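Local atomic coordinates of putative curved DNA-binding protein (PDB entry 4IPA), a protein that is an Arx1 with a methionine aminopeptidase-like fold that probably assists biogenesis and nuclear export of the large ribosomal subunit. Residues A[36-41]-A[65-70]; A[79-84]-A[306-311]; A[121-126]-A[300-305]; A[173-176]-A[181-184]. All blocks are in the same frame, centred on the assembly; numbering follows the deposited sequence.

Contact 1 (A[36-41]-A[65-70]); sequences SEKVLA and EEELSK
Glu-67 points its side chain from helix 53-69 at helix 23-46, where two neighbouring residues receive it quite differently. Against Val-39 the approach is a slide: the two side chains run past each other in opposite directions, and Val-39 CG2 meets Glu-67 CG at 4.1 Å. Lys-38 instead crosses Glu-67 at about a right angle and sets its CD methylene over the face of the carboxylate, 3.9 Å from Glu-67 CD. A bend at chi2 (-56°) turns the carboxylate of Glu-67 aside, toward this methylene. The charged ends do not close, since Lys-38 NZ stays 5.0 Å from Glu-67 OE1. These helices are consecutive in the pita-bread fold of the M24 family and sit beside strand 115-124, with Val-39 resting on Leu-120. The ion pair is made within segment 65-70: Lys-70 sends NZ to Glu-67 OE2 at 3.2 Å, 46° out of the carboxylate plane. The carboxylate is thus sandwiched, with methylene on one face and ammonium on the opposite one, and both ammonium groups would be expected to stabilise its negative charge. Helix 53-69 is tied further by a salt bridge from Glu-65 to Lys-298.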
loop_
_atom_site.group_PDB
_atom_site.type_symbol
_atom_site.label_atom_id
_atom_site.label_comp_id
_atom_site.label_asym_id
_atom_site.label_seq_id
_atom_site.Cartn_x
_atom_site.Cartn_y
_atom_site.Cartn_z
ATOM N N SER A 36 1.356 -2.664 12.734
ATOM C CA SER A 36 1.525 -3.079 11.336
ATOM C C SER A 36 2.982 -3.374 11.037
ATOM O O SER A 36 3.286 -4.341 10.367
ATOM C CB SER A 36 1.015 -2.017 10.361
ATOM O OG SER A 36 -0.252 -1.532 10.751
ATOM N N GLU A 37 3.886 -2.540 11.538
ATOM C CA GLU A 37 5.300 -2.745 11.259
ATOM C C GLU A 37 5.827 -4.013 11.924
ATOM O O GLU A 37 6.664 -4.709 11.355
ATOM C CB GLU A 37 6.139 -1.522 11.653
ATOM C CG GLU A 37 5.845 -0.282 10.798
ATOM C CD GLU A 37 6.680 0.930 11.208
ATOM O OE1 GLU A 37 7.363 0.860 12.259
ATOM O OE2 GLU A 37 6.665 1.953 10.482
ATOM N N LYS A 38 5.326 -4.313 13.116
ATOM C CA LYS A 38 5.729 -5.533 13.819
ATOM C C LYS A 38 5.197 -6.788 13.116
ATOM O O LYS A 38 5.921 -7.772 12.975
ATOM C CB LYS A 38 5.294 -5.500 15.285
ATOM C CG LYS A 38 5.337 -6.863 15.984
ATOM C CD LYS A 38 5.330 -6.718 17.504
ATOM C CE LYS A 38 6.568 -5.939 17.986
ATOM N NZ LYS A 38 6.640 -5.740 19.476
ATOM N N VAL A 39 3.944 -6.753 12.658
ATOM C CA VAL A 39 3.400 -7.891 11.907
ATOM C C VAL A 39 4.101 -8.035 10.556
ATOM O O VAL A 39 4.331 -9.147 10.074
ATOM C CB VAL A 39 1.874 -7.803 11.692
ATOM C CG1 VAL A 39 1.397 -8.966 10.827
ATOM C CG2 VAL A 39 1.131 -7.792 13.048
ATOM N N LEU A 40 4.456 -6.902 9.959
ATOM C CA LEU A 40 5.140 -6.920 8.671
ATOM C C LEU A 40 6.492 -7.602 8.803
ATOM O O LEU A 40 6.927 -8.308 7.902
ATOM C CB LEU A 40 5.351 -5.507 8.144
ATOM C CG LEU A 40 6.307 -5.416 6.949
ATOM C CD1 LEU A 40 5.639 -6.046 5.720
ATOM C CD2 LEU A 40 6.718 -3.957 6.692
ATOM N N ALA A 41 7.163 -7.370 9.926
ATOM C CA ALA A 41 8.491 -7.928 10.116
ATOM C C ALA A 41 8.392 -9.432 10.338
ATOM O O ALA A 41 9.170 -10.196 9.764
ATOM C CB ALA A 41 9.204 -7.258 11.276
ATOM N N GLU A 65 -4.306 -10.170 14.964
ATOM C CA GLU A 65 -5.325 -10.219 16.002
ATOM C C GLU A 65 -4.720 -10.292 17.409
ATOM O O GLU A 65 -5.169 -9.585 18.308
ATOM C CB GLU A 65 -6.318 -11.345 15.748
ATOM C CG GLU A 65 -7.146 -11.135 14.497
ATOM C CD GLU A 65 -8.265 -12.160 14.358
ATOM O OE1 GLU A 65 -8.386 -13.045 15.234
ATOM O OE2 GLU A 65 -9.029 -12.076 13.376
ATOM N N GLU A 66 -3.693 -11.117 17.595
ATOM C CA GLU A 66 -2.995 -11.166 18.881
ATOM C C GLU A 66 -2.487 -9.775 19.273
ATOM O O GLU A 66 -2.733 -9.303 20.388
ATOM C CB GLU A 66 -1.818 -12.147 18.847
ATOM C CG GLU A 66 -2.197 -13.606 18.601
ATOM C CD GLU A 66 -0.989 -14.479 18.227
ATOM O OE1 GLU A 66 0.166 -14.008 18.361
ATOM O OE2 GLU A 66 -1.192 -15.636 17.795
ATOM N N GLU A 67 -1.774 -9.125 18.355
ATOM C CA GLU A 67 -1.230 -7.792 18.622
ATOM C C GLU A 67 -2.353 -6.844 18.983
ATOM O O GLU A 67 -2.232 -6.058 19.922
ATOM C CB GLU A 67 -0.447 -7.250 17.426
ATOM C CG GLU A 67 0.868 -7.952 17.170
ATOM C CD GLU A 67 1.774 -7.939 18.396
ATOM O OE1 GLU A 67 1.787 -6.930 19.134
ATOM O OE2 GLU A 67 2.465 -8.946 18.630
ATOM N N LEU A 68 -3.455 -6.935 18.242
ATOM C CA LEU A 68 -4.600 -6.052 18.453
ATOM C C LEU A 68 -5.207 -6.262 19.838
ATOM O O LEU A 68 -5.581 -5.307 20.513
ATOM C CB LEU A 68 -5.662 -6.250 17.354
ATOM C CG LEU A 68 -5.360 -5.567 16.015
ATOM C CD1 LEU A 68 -6.331 -5.954 14.935
ATOM C CD2 LEU A 68 -5.352 -4.047 16.194
ATOM N N SER A 69 -5.300 -7.514 20.266
ATOM C CA SER A 69 -5.922 -7.801 21.555
ATOM C C SER A 69 -5.044 -7.325 22.715
ATOM O O SER A 69 -5.497 -7.280 23.860
ATOM C CB SER A 69 -6.216 -9.295 21.709
ATOM O OG SER A 69 -5.021 -9.999 21.970
ATOM N N LYS A 70 -3.795 -6.974 22.416
ATOM C CA LYS A 70 -2.871 -6.510 23.444
ATOM C C LYS A 70 -2.902 -5.001 23.670
ATOM O O LYS A 70 -2.183 -4.497 24.527
ATOM C CB LYS A 70 -1.447 -6.970 23.128
ATOM C CG LYS A 70 -1.289 -8.489 23.162
ATOM C CD LYS A 70 0.173 -8.938 23.225
ATOM C CE LYS A 70 0.934 -8.652 21.939
ATOM N NZ LYS A 70 1.982 -9.697 21.698
#

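Contact 2 (A[79-84]-A[306-311])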
loop_
_atom_site.group_PDB
_atom_site.type_symbol
_atom_site.label_atom_id
_atom_site.label_comp_id
_atom_site.label_asym_id
_atom_site.label_seq_id
_atom_site.Cartn_x
_atom_site.Cartn_y
_atom_site.Cartn_z
ATOM N N LYS A 79 -11.410 -1.437 16.925
ATOM C CA LYS A 79 -10.082 -1.681 16.385
ATOM C C LYS A 79 -10.154 -2.936 15.535
ATOM O O LYS A 79 -11.096 -3.708 15.668
ATOM C CB LYS A 79 -9.084 -1.879 17.521
ATOM C CG LYS A 79 -9.322 -3.157 18.292
ATOM C CD LYS A 79 -8.566 -3.182 19.604
ATOM C CE LYS A 79 -8.934 -4.426 20.411
ATOM N NZ LYS A 79 -8.107 -4.561 21.624
ATOM N N GLY A 80 -9.167 -3.134 14.663
ATOM C CA GLY A 80 -9.157 -4.283 13.778
ATOM C C GLY A 80 -8.134 -4.148 12.660
ATOM O O GLY A 80 -7.180 -3.378 12.783
ATOM N N PHE A 81 -8.324 -4.907 11.582
ATOM C CA PHE A 81 -7.485 -4.788 10.387
ATOM C C PHE A 81 -7.801 -3.496 9.605
ATOM O O PHE A 81 -8.958 -3.127 9.460
ATOM C CB PHE A 81 -7.736 -5.971 9.441
ATOM C CG PHE A 81 -7.263 -7.300 9.962
ATOM C CD1 PHE A 81 -7.953 -7.955 10.981
ATOM C CD2 PHE A 81 -6.145 -7.916 9.412
ATOM C CE1 PHE A 81 -7.525 -9.189 11.450
ATOM C CE2 PHE A 81 -5.714 -9.154 9.883
ATOM C CZ PHE A 81 -6.403 -9.788 10.901
ATOM N N SER A 82 -6.778 -2.820 9.096
ATOM C CA SER A 82 -6.982 -1.846 8.035
ATOM C C SER A 82 -6.740 -2.549 6.691
ATOM O O SER A 82 -7.110 -2.046 5.641
ATOM C CB SER A 82 -6.040 -0.640 8.186
ATOM O OG SER A 82 -4.675 -1.019 8.028
ATOM N N HIS A 83 -6.125 -3.729 6.729
ATOM C CA HIS A 83 -5.806 -4.452 5.490
ATOM C C HIS A 83 -5.359 -5.852 5.827
ATOM O O HIS A 83 -4.455 -6.032 6.652
ATOM C CB HIS A 83 -4.687 -3.747 4.718
ATOM C CG HIS A 83 -4.599 -4.125 3.267
ATOM N ND1 HIS A 83 -4.015 -5.300 2.830
ATOM C CD2 HIS A 83 -4.986 -3.461 2.145
ATOM C CE1 HIS A 83 -4.063 -5.350 1.510
ATOM N NE2 HIS A 83 -4.651 -4.248 1.066
ATOM N N PRO A 84 -5.967 -6.853 5.175
ATOM C CA PRO A 84 -5.591 -8.254 5.381
ATOM C C PRO A 84 -4.118 -8.477 5.049
ATOM O O PRO A 84 -3.553 -7.730 4.248
ATOM C CB PRO A 84 -6.459 -8.993 4.357
ATOM C CG PRO A 84 -6.696 -7.994 3.290
ATOM C CD PRO A 84 -6.884 -6.695 4.033
ATOM N N LEU A 306 -11.777 -12.517 1.696
ATOM C CA LEU A 306 -12.791 -13.561 1.875
ATOM C C LEU A 306 -12.294 -14.747 2.714
ATOM O O LEU A 306 -13.074 -15.397 3.398
ATOM C CB LEU A 306 -13.278 -14.080 0.527
ATOM C CG LEU A 306 -14.032 -13.144 -0.420
ATOM C CD1 LEU A 306 -14.506 -13.955 -1.636
ATOM C CD2 LEU A 306 -15.202 -12.468 0.256
ATOM N N ARG A 307 -11.007 -15.055 2.646
ATOM C CA ARG A 307 -10.485 -16.151 3.458
ATOM C C ARG A 307 -10.606 -15.857 4.957
ATOM O O ARG A 307 -10.497 -16.759 5.775
ATOM C CB ARG A 307 -9.028 -16.476 3.112
ATOM C CG ARG A 307 -8.585 -17.834 3.652
ATOM C CD ARG A 307 -7.271 -17.779 4.441
ATOM N NE ARG A 307 -7.371 -17.041 5.702
ATOM C CZ ARG A 307 -6.700 -15.918 5.953
ATOM N NH1 ARG A 307 -5.885 -15.418 5.022
ATOM N NH2 ARG A 307 -6.827 -15.300 7.126
ATOM N N GLN A 308 -10.842 -14.599 5.318
ATOM C CA GLN A 308 -10.909 -14.242 6.727
ATOM C C GLN A 308 -12.263 -14.551 7.325
ATOM O O GLN A 308 -12.395 -14.628 8.544
ATOM C CB GLN A 308 -10.598 -12.761 6.938
ATOM C CG GLN A 308 -9.118 -12.429 6.916
ATOM C CD GLN A 308 -8.872 -10.929 6.905
ATOM O OE1 GLN A 308 -9.286 -10.228 5.976
ATOM N NE2 GLN A 308 -8.206 -10.424 7.951
ATOM N N LEU A 309 -13.270 -14.706 6.471
ATOM C CA LEU A 309 -14.636 -14.916 6.956
ATOM C C LEU A 309 -14.767 -16.289 7.612
ATOM O O LEU A 309 -13.912 -17.146 7.422
ATOM C CB LEU A 309 -15.646 -14.759 5.821
ATOM C CG LEU A 309 -15.691 -13.356 5.217
ATOM C CD1 LEU A 309 -16.814 -13.239 4.191
ATOM C CD2 LEU A 309 -15.878 -12.339 6.308
ATOM N N GLU A 310 -15.839 -16.486 8.378
ATOM C CA GLU A 310 -16.058 -17.730 9.121
ATOM C C GLU A 310 -16.188 -18.966 8.239
ATOM O O GLU A 310 -15.728 -20.039 8.611
ATOM C CB GLU A 310 -17.307 -17.626 10.008
ATOM C CG GLU A 310 -17.201 -16.641 11.160
ATOM C CD GLU A 310 -18.489 -16.547 11.975
ATOM O OE1 GLU A 310 -19.299 -17.499 11.931
ATOM O OE2 GLU A 310 -18.697 -15.516 12.657
ATOM N N ASP A 311 -16.837 -18.817 7.086
ATOM C CA ASP A 311 -17.110 -19.963 6.214
ATOM C C ASP A 311 -16.962 -19.630 4.727
ATOM O O ASP A 311 -17.712 -18.809 4.196
ATOM C CB ASP A 311 -18.521 -20.514 6.473
ATOM C CG ASP A 311 -18.842 -21.716 5.602
ATOM O OD1 ASP A 311 -19.272 -21.532 4.440
ATOM O OD2 ASP A 311 -18.656 -22.855 6.076
#
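An amide set on an aromatic face makes this buried contact, which joins strand 79-88 to the 3-10 turn between strand 304-305 and helix 312-324. Gln-308 and Phe-81 reach for each other from opposite directions, and Gln-308 NE2 comes to rest 3.3 Å above the ring plane, over its centre. Ring and amide planes stand 84° apart, so the amide meets the ring upright, with its nitrogen end leading, and does not lie flat on it. The closest ring atom, Phe-81 CE2, is 3.4 Å from Gln-308 NE2. Beyond CG the glutamine chain is extended (chi2 171°), which carries the amide across to the ring. Its other amide atom, Gln-308 OE1, lies 3.5 Å from Pro-84 CB and accepts a hydrogen bond from Ser-305 N, which helps fix which way round the amide sits, with NE2 toward the ring. Between the two touching residues of the strand, Ser-82 and His-83 both face Gly-121 in a classic beta bulge; the chain turns a corner there, and Phe-81 and Pro-84 both point at Gln-308. His-83 ND1 donates to Pro-84 O at 2.9 Å, in the carbonyl plane and on a lone pair. Helix 53-69 also packs on Phe-81, through Asp-61, Met-64 and Glu-65.

Contact 3 (A[121-126]-A[300-305])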
loop_
_atom_site.group_PDB
_atom_site.type_symbol
_atom_site.label_atom_id
_atom_site.label_comp_id
_atom_site.label_asym_id
_atom_site.label_seq_id
_atom_site.Cartn_x
_atom_site.Cartn_y
_atom_site.Cartn_z
ATOM N N GLY A 121 -2.126 -4.237 7.338
ATOM C CA GLY A 121 -2.267 -3.099 8.218
ATOM C C GLY A 121 -3.284 -3.245 9.320
ATOM O O GLY A 121 -4.204 -4.073 9.245
ATOM N N ALA A 122 -3.104 -2.419 10.346
ATOM C CA ALA A 122 -3.999 -2.373 11.485
ATOM C C ALA A 122 -4.724 -1.041 11.596
ATOM O O ALA A 122 -4.396 -0.060 10.921
ATOM C CB ALA A 122 -3.239 -2.646 12.782
ATOM N N GLN A 123 -5.655 -1.009 12.540
ATOM C CA GLN A 123 -6.706 -0.020 12.593
ATOM C C GLN A 123 -7.092 0.182 14.073
ATOM O O GLN A 123 -7.482 -0.776 14.743
ATOM C CB GLN A 123 -7.862 -0.629 11.796
ATOM C CG GLN A 123 -9.043 0.169 11.634
ATOM C CD GLN A 123 -9.944 0.105 12.830
ATOM O OE1 GLN A 123 -9.935 1.018 13.649
ATOM N NE2 GLN A 123 -10.756 -0.965 12.933
ATOM N N ILE A 124 -6.954 1.406 14.587
ATOM C CA ILE A 124 -7.454 1.737 15.938
ATOM C C ILE A 124 -8.450 2.898 15.935
ATOM O O ILE A 124 -8.106 4.014 15.557
ATOM C CB ILE A 124 -6.332 2.078 16.961
ATOM C CG1 ILE A 124 -5.554 0.830 17.360
ATOM C CG2 ILE A 124 -6.949 2.666 18.240
ATOM C CD1 ILE A 124 -4.329 0.639 16.571
ATOM N N ASP A 125 -9.669 2.622 16.392
ATOM C CA ASP A 125 -10.756 3.595 16.465
ATOM C C ASP A 125 -11.003 4.274 15.129
ATOM O O ASP A 125 -11.311 5.464 15.074
ATOM C CB ASP A 125 -10.516 4.632 17.565
ATOM C CG ASP A 125 -11.751 5.506 17.832
ATOM O OD1 ASP A 125 -12.888 4.999 17.736
ATOM O OD2 ASP A 125 -11.585 6.703 18.151
ATOM N N GLY A 126 -10.857 3.504 14.053
ATOM C CA GLY A 126 -11.150 3.974 12.715
ATOM C C GLY A 126 -9.972 4.653 12.052
ATOM O O GLY A 126 -10.094 5.157 10.944
ATOM N N GLY A 300 -15.899 -3.287 9.543
ATOM C CA GLY A 300 -16.467 -1.994 9.224
ATOM C C GLY A 300 -16.288 -1.686 7.747
ATOM O O GLY A 300 -16.786 -2.407 6.883
ATOM N N THR A 301 -15.553 -0.625 7.442
ATOM C CA THR A 301 -15.373 -0.225 6.058
ATOM C C THR A 301 -13.943 -0.497 5.574
ATOM O O THR A 301 -13.512 0.026 4.541
ATOM C CB THR A 301 -15.700 1.256 5.898
ATOM O OG1 THR A 301 -14.929 1.994 6.849
ATOM C CG2 THR A 301 -17.187 1.503 6.186
ATOM N N PHE A 302 -13.215 -1.326 6.318
ATOM C CA PHE A 302 -11.830 -1.617 5.970
ATOM C C PHE A 302 -11.672 -2.847 5.058
ATOM O O PHE A 302 -12.480 -3.784 5.095
ATOM C CB PHE A 302 -10.969 -1.724 7.229
ATOM C CG PHE A 302 -10.765 -0.396 7.942
ATOM C CD1 PHE A 302 -9.839 0.533 7.461
ATOM C CD2 PHE A 302 -11.495 -0.083 9.094
ATOM C CE1 PHE A 302 -9.644 1.763 8.105
ATOM C CE2 PHE A 302 -11.309 1.137 9.758
ATOM C CZ PHE A 302 -10.376 2.071 9.264
ATOM N N PRO A 303 -10.629 -2.840 4.215
ATOM C CA PRO A 303 -10.434 -3.989 3.322
ATOM C C PRO A 303 -10.289 -5.279 4.098
ATOM O O PRO A 303 -9.778 -5.284 5.221
ATOM C CB PRO A 303 -9.143 -3.641 2.577
ATOM C CG PRO A 303 -9.119 -2.108 2.579
ATOM C CD PRO A 303 -9.679 -1.749 3.939
ATOM N N PHE A 304 -10.782 -6.367 3.510
ATOM C CA PHE A 304 -10.683 -7.686 4.117
ATOM C C PHE A 304 -10.553 -8.738 3.022
ATOM O O PHE A 304 -10.846 -8.473 1.845
ATOM C CB PHE A 304 -11.908 -7.970 4.989
ATOM C CG PHE A 304 -13.179 -8.036 4.219
ATOM C CD1 PHE A 304 -13.891 -6.881 3.921
ATOM C CD2 PHE A 304 -13.665 -9.250 3.785
ATOM C CE1 PHE A 304 -15.056 -6.945 3.193
ATOM C CE2 PHE A 304 -14.847 -9.321 3.059
ATOM C CZ PHE A 304 -15.534 -8.169 2.754
ATOM N N SER A 305 -10.080 -9.918 3.407
ATOM C CA SER A 305 -10.003 -11.039 2.486
ATOM C C SER A 305 -11.170 -11.978 2.747
ATOM O O SER A 305 -11.512 -12.225 3.894
ATOM C CB SER A 305 -8.684 -11.796 2.682
ATOM O OG SER A 305 -8.658 -12.964 1.879
#
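Phe-302 and Gln-123 bury most of this contact, with Gly-126 supplying the rest. The glutamine lies on one face of the Phe-302 ring: its CG sits above the plane, offset toward the rim, in a CH-pi arrangement whose exact spacing is doubtful because the modelled carbons approach too closely. The amide follows the same face, its plane only 5° from that of the ring. Both CD and NE2 of Gln-123 have CE2 and CD2 of Phe-302 as their nearest ring atoms, with NE2 to CE2 at 3.8 Å, which places the amide along one side of the ring. The near-parallel amide and ring follow from the bend at chi2 (-82°) of Gln-123, which folds the amide down along the ring. At the rim of the same ring, Gly-126 O lies in the ring plane, 3.5 Å from Phe-302 CZ, and faces the positive edge of the aromatic system.

Gln-123 is the last residue but one of strand 115-124, next to the tight hairpin leading into strand 127-136. Asp-125 and Gly-126 have the left-handed backbone angles of a type I' turn. Gly-126 N donates to Gln-123 OE1 at 2.7 Å; the donor stands 37° above the carbonyl plane. Phe-302 comes from the loop after helix 286-299 and also touches Ser-82 and Ile-225.

One glutamine therefore does two jobs: its oxygen ties back the turn, and that bond probably helps hold the amide nearly parallel to the ring. The buried amide oxygen is satisfied within its own hairpin, leaving the link to Phe-302 to dispersion and weak electrostatics.

Contact 4 (A[173-176]-A[181-184])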
loop_
_atom_site.group_PDB
_atom_site.type_symbol
_atom_site.label_atom_id
_atom_site.label_comp_id
_atom_site.label_asym_id
_atom_site.label_seq_id
_atom_site.Cartn_x
_atom_site.Cartn_y
_atom_site.Cartn_z
ATOM N N LEU A 173 6.433 24.995 3.060
ATOM C CA LEU A 173 6.383 24.549 4.450
ATOM C C LEU A 173 7.778 24.421 5.071
ATOM O O LEU A 173 7.986 24.736 6.240
ATOM C CB LEU A 173 5.629 23.221 4.554
ATOM C CG LEU A 173 5.305 22.747 5.970
ATOM C CD1 LEU A 173 4.294 23.701 6.638
ATOM C CD2 LEU A 173 4.790 21.296 5.967
ATOM N N LEU A 174 8.744 23.966 4.287
ATOM C CA LEU A 174 10.078 23.740 4.826
ATOM C C LEU A 174 11.141 24.640 4.175
ATOM O O LEU A 174 12.334 24.436 4.374
ATOM C CB LEU A 174 10.458 22.258 4.698
ATOM C CG LEU A 174 9.421 21.219 5.176
ATOM C CD1 LEU A 174 9.720 19.809 4.606
ATOM C CD2 LEU A 174 9.274 21.181 6.712
ATOM N N ALA A 175 10.703 25.630 3.401
ATOM C CA ALA A 175 11.625 26.554 2.741
ATOM C C ALA A 175 12.550 27.215 3.754
ATOM O O ALA A 175 12.133 27.570 4.862
ATOM C CB ALA A 175 10.866 27.613 1.960
ATOM N N THR A 176 13.808 27.370 3.370
ATOM C CA THR A 176 14.784 28.040 4.217
ATOM C C THR A 176 15.296 29.296 3.513
ATOM O O THR A 176 14.929 29.569 2.370
ATOM C CB THR A 176 15.968 27.099 4.560
ATOM O OG1 THR A 176 16.666 26.738 3.361
ATOM C CG2 THR A 176 15.457 25.829 5.229
ATOM N N GLU A 181 12.799 34.420 -0.262
ATOM C CA GLU A 181 12.907 33.072 -0.817
ATOM C C GLU A 181 11.788 32.206 -0.261
ATOM O O GLU A 181 11.132 31.462 -0.996
ATOM C CB GLU A 181 14.280 32.453 -0.495
ATOM C CG GLU A 181 15.428 33.037 -1.331
ATOM C CD GLU A 181 16.826 32.660 -0.821
ATOM O OE1 GLU A 181 17.151 32.924 0.366
ATOM O OE2 GLU A 181 17.611 32.105 -1.626
ATOM N N LYS A 182 11.575 32.333 1.044
ATOM C CA LYS A 182 10.484 31.656 1.731
ATOM C C LYS A 182 9.105 32.023 1.181
ATOM O O LYS A 182 8.227 31.159 1.083
ATOM C CB LYS A 182 10.541 31.950 3.227
ATOM C CG LYS A 182 11.646 31.199 3.966
ATOM C CD LYS A 182 11.588 31.507 5.460
ATOM C CE LYS A 182 12.754 30.900 6.207
ATOM N NZ LYS A 182 12.889 31.518 7.561
ATOM N N ALA A 183 8.909 33.295 0.834
ATOM C CA ALA A 183 7.627 33.734 0.272
ATOM C C ALA A 183 7.444 33.251 -1.166
ATOM O O ALA A 183 6.330 32.940 -1.579
ATOM C CB ALA A 183 7.481 35.249 0.352
ATOM N N LYS A 184 8.542 33.192 -1.920
ATOM C CA LYS A 184 8.519 32.701 -3.298
ATOM C C LYS A 184 8.168 31.200 -3.340
ATOM O O LYS A 184 7.389 30.751 -4.180
ATOM C CB LYS A 184 9.870 32.971 -3.976
ATOM C CG LYS A 184 9.865 32.914 -5.506
ATOM C CD LYS A 184 10.980 33.784 -6.125
ATOM C CE LYS A 184 10.641 35.285 -6.072
ATOM N NZ LYS A 184 11.748 36.173 -6.586
#
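The approach to helix 179-186 folds back on the helix's own start, so that residues 175-176 of the preceding loop lie beside Glu-181 and Lys-182. Lys-182 has the largest single share of the contact, and it touches with hydrocarbon. Its CG stands anti to the carbonyl carbon (chi1 -75°), and the chain beyond is extended, which lays the methylenes alongside the loop backbone. Lys-182 CE is 3.6 Å from Ala-175 O, and Lys-182 CG is 4.0 Å from Thr-176 O. Ala-175 points its methyl group at the helix, where CB comes within 4.1 Å of Lys-182 CA. The nearest backbone approach is tight as well, with the CA atoms of Ala-175 and Lys-182 5.3 Å apart. Such a short return, only four residues between the segments, is a local loop-to-helix packing within the M24 family region; it lies at the surface, and its centre is about 31 Å from the centre of the chain. Glu-181 takes a smaller share: Thr-176 O faces its CB at 4.1 Å, while the carboxylate reaches instead to Thr-178, whose OG1 is hydrogen-bonded to Glu-181 OE1 just before the helix. No hydrogen bond joins the two segments, and the side chain of Thr-176 points away from the helix. Just before Ala-175, Leu-173 packs on Val-247 and Leu-174 on Val-169 and Lys-391. Glu-181 also touches a neighbouring molecule in the crystal.

Contacts 1, 2 and 3 form one continuous patch, while contact 4 stands apart. Contacts 2 and 3 are closest, with centres about 8 Å apart: strands 79-88 and 115-124 are neighbours in one antiparallel sheet, joined where Gly-80 N meets Gln-123 O at 2.9 Å. Contact 1 lies about 14 Å from contact 2 and 13 Å from contact 3, centre to centre. It reaches the former through Leu-68 O and Lys-79 NZ, 2.9 Å apart, and the latter through Ser-36 OG and Ala-122 N, 3.0 Å apart. Contacts 2 and 3 bring distant parts of the sequence together, whereas contact 4 is local; its nearest atoms are about 19 Å from contact 1.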